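Local coordinates for protein thiol-disulfide oxidoreductase (Bacteroides thetaiotaomicron, PDB 3FW2) that is a putative thiol-disulfide oxidoreductase of the TlpA-like family, represented here by its C-terminal thioredoxin-like domain, whose redox role remains unproven, at residues A[64-70]-A[143-147]. Numbering follows the deposited sequence.
Sequences YKKNKYI and IENIV
With CG of Y64 beside the backbone N (chi1 -61°) and anti to the carbonyl carbon, and CG2 of I143 anti to its own backbone N, the isoleucine methyl is set over one face of the tyrosine ring. I143 CG2 stands 3.8 Å from the centroid of the Y64 ring, 18° off the normal, a CH-pi contact displaced toward the rim. V147, one helical turn further on, brings CG2 obliquely to the same ring, 3.5 Å from Y64 CE1. The Y64 hydroxyl end lies against the aliphatic part of E144, whose CG is 3.3 Å from OH.

The CG2 methyl of V147 also touches the amide of N67, 3.7 Å from OD1. That oxygen accepts a hydrogen bond from Y69 N (2.9 Å) in an Asx turn, the donor tilted 31° from the carbonyl plane; this bond helps hold the amide beside the valine. The backbones come closest at Y69 and V147 (CA to CA 5.7 Å), and I146 CG2 lies 3.8 Å from Y69 O. Deeper in, I70 CD1 meets I143 CD1 and I70 CG2 meets V147 CG2, both at 4.1 Å.

No hydrogen bond joins the segments. The contact packs the connection from helix 48-64 to strand 70-76 against C-terminal helix 136-149 of the thioredoxin fold, while I70, I143 and I146 all rest on L122 of central-sheet strand 119-123.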
loop_
_atom_site.group_PDB
_atom_site.type_symbol
_atom_site.label_atom_id
_atom_site.label_comp_id
_atom_site.label_asym_id
_atom_site.label_seq_id
_atom_site.Cartn_x
_atom_site.Cartn_y
_atom_site.Cartn_z
ATOM N N TYR A 64 13.492 23.617 8.800
ATOM C CA TYR A 64 14.830 23.080 8.539
ATOM C C TYR A 64 15.282 23.062 7.101
ATOM O O TYR A 64 16.244 22.345 6.765
ATOM C CB TYR A 64 14.970 21.667 9.118
ATOM C CG TYR A 64 14.799 21.591 10.610
ATOM C CD1 TYR A 64 15.814 22.006 11.459
ATOM C CD2 TYR A 64 13.623 21.126 11.184
ATOM C CE1 TYR A 64 15.661 21.939 12.842
ATOM C CE2 TYR A 64 13.461 21.070 12.575
ATOM C CZ TYR A 64 14.496 21.466 13.395
ATOM O OH TYR A 64 14.385 21.396 14.775
ATOM N N LYS A 65 14.619 23.834 6.239
ATOM C CA LYS A 65 14.907 23.763 4.815
ATOM C C LYS A 65 16.306 24.245 4.419
ATOM O O LYS A 65 16.812 23.877 3.354
ATOM C CB LYS A 65 13.850 24.505 3.989
ATOM C CG LYS A 65 13.586 25.935 4.389
ATOM C CD LYS A 65 12.696 26.622 3.341
ATOM C CE LYS A 65 11.237 26.244 3.522
ATOM N NZ LYS A 65 10.361 26.744 2.389
ATOM N N LYS A 66 16.930 25.048 5.248
ATOM C CA LYS A 66 18.230 25.566 4.900
ATOM C C LYS A 66 19.192 25.204 6.008
ATOM O O LYS A 66 19.818 26.064 6.590
ATOM C CB LYS A 66 18.092 27.087 4.659
ATOM C CG LYS A 66 19.329 27.756 4.150
ATOM C CD LYS A 66 18.992 28.928 3.153
ATOM C CE LYS A 66 18.238 30.063 3.810
ATOM N NZ LYS A 66 18.007 31.242 2.845
ATOM N N ASN A 67 19.321 23.913 6.306
ATOM C CA ASN A 67 20.035 23.439 7.497
ATOM C C ASN A 67 21.167 22.520 7.094
ATOM O O ASN A 67 21.003 21.715 6.185
ATOM C CB ASN A 67 19.085 22.663 8.431
ATOM C CG ASN A 67 19.677 22.399 9.774
ATOM O OD1 ASN A 67 20.338 21.400 9.979
ATOM N ND2 ASN A 67 19.491 23.338 10.711
ATOM N N LYS A 68 22.307 22.635 7.759
ATOM C CA LYS A 68 23.497 21.863 7.393
ATOM C C LYS A 68 23.424 20.403 7.771
ATOM O O LYS A 68 24.225 19.607 7.292
ATOM C CB LYS A 68 24.760 22.400 8.088
ATOM C CG LYS A 68 25.433 23.533 7.469
ATOM C CD LYS A 68 26.706 23.855 8.230
ATOM C CE LYS A 68 26.441 24.804 9.345
ATOM N NZ LYS A 68 26.733 26.205 8.874
ATOM N N TYR A 69 22.501 20.041 8.655
ATOM C CA TYR A 69 22.612 18.765 9.351
ATOM C C TYR A 69 21.522 17.768 9.019
ATOM O O TYR A 69 21.658 16.624 9.359
ATOM C CB TYR A 69 22.691 19.003 10.851
ATOM C CG TYR A 69 23.832 19.947 11.198
ATOM C CD1 TYR A 69 25.130 19.601 10.919
ATOM C CD2 TYR A 69 23.562 21.223 11.708
ATOM C CE1 TYR A 69 26.189 20.516 11.179
ATOM C CE2 TYR A 69 24.589 22.129 11.989
ATOM C CZ TYR A 69 25.890 21.760 11.723
ATOM O OH TYR A 69 26.908 22.689 11.973
ATOM N N ILE A 70 20.445 18.232 8.403
ATOM C CA ILE A 70 19.261 17.411 8.149
ATOM C C ILE A 70 18.713 17.728 6.761
ATOM O O ILE A 70 18.598 18.901 6.370
ATOM C CB ILE A 70 18.167 17.562 9.265
ATOM C CG1 ILE A 70 16.967 16.628 8.991
ATOM C CG2 ILE A 70 17.609 18.931 9.317
ATOM C CD1 ILE A 70 17.299 15.140 9.166
ATOM N N ILE A 143 14.771 15.304 15.506
ATOM C CA ILE A 143 15.354 16.243 14.537
ATOM C C ILE A 143 16.063 17.374 15.266
ATOM O O ILE A 143 17.234 17.704 14.961
ATOM C CB ILE A 143 14.347 16.823 13.535
ATOM C CG1 ILE A 143 13.612 15.711 12.766
ATOM C CG2 ILE A 143 15.036 17.840 12.576
ATOM C CD1 ILE A 143 14.464 14.660 12.123
ATOM N N GLU A 144 15.413 17.944 16.261
ATOM C CA GLU A 144 16.111 18.929 17.097
ATOM C C GLU A 144 17.440 18.403 17.628
ATOM O O GLU A 144 18.451 19.146 17.601
ATOM C CB GLU A 144 15.256 19.388 18.268
ATOM C CG GLU A 144 14.112 20.221 17.864
ATOM C CD GLU A 144 13.122 20.497 19.010
ATOM O OE1 GLU A 144 13.383 20.057 20.169
ATOM O OE2 GLU A 144 12.058 21.125 18.734
ATOM N N ASN A 145 17.471 17.170 18.134
ATOM C CA ASN A 145 18.723 16.574 18.638
ATOM C C ASN A 145 19.832 16.429 17.596
ATOM O O ASN A 145 21.016 16.726 17.864
ATOM C CB ASN A 145 18.502 15.225 19.299
ATOM C CG ASN A 145 17.737 15.332 20.618
ATOM O OD1 ASN A 145 17.578 16.421 21.192
ATOM N ND2 ASN A 145 17.278 14.182 21.119
ATOM N N ILE A 146 19.450 15.999 16.402
ATOM C CA ILE A 146 20.377 15.887 15.283
ATOM C C ILE A 146 20.982 17.226 14.953
ATOM O O ILE A 146 22.192 17.318 14.781
ATOM C CB ILE A 146 19.675 15.306 14.053
ATOM C CG1 ILE A 146 19.435 13.814 14.268
ATOM C CG2 ILE A 146 20.528 15.497 12.775
ATOM C CD1 ILE A 146 18.439 13.230 13.259
ATOM N N VAL A 147 20.134 18.249 14.847
ATOM C CA VAL A 147 20.589 19.621 14.575
ATOM C C VAL A 147 21.527 20.130 15.682
ATOM O O VAL A 147 22.560 20.737 15.407
ATOM C CB VAL A 147 19.375 20.564 14.366
ATOM C CG1 VAL A 147 19.823 22.001 14.268
ATOM C CG2 VAL A 147 18.638 20.147 13.072
#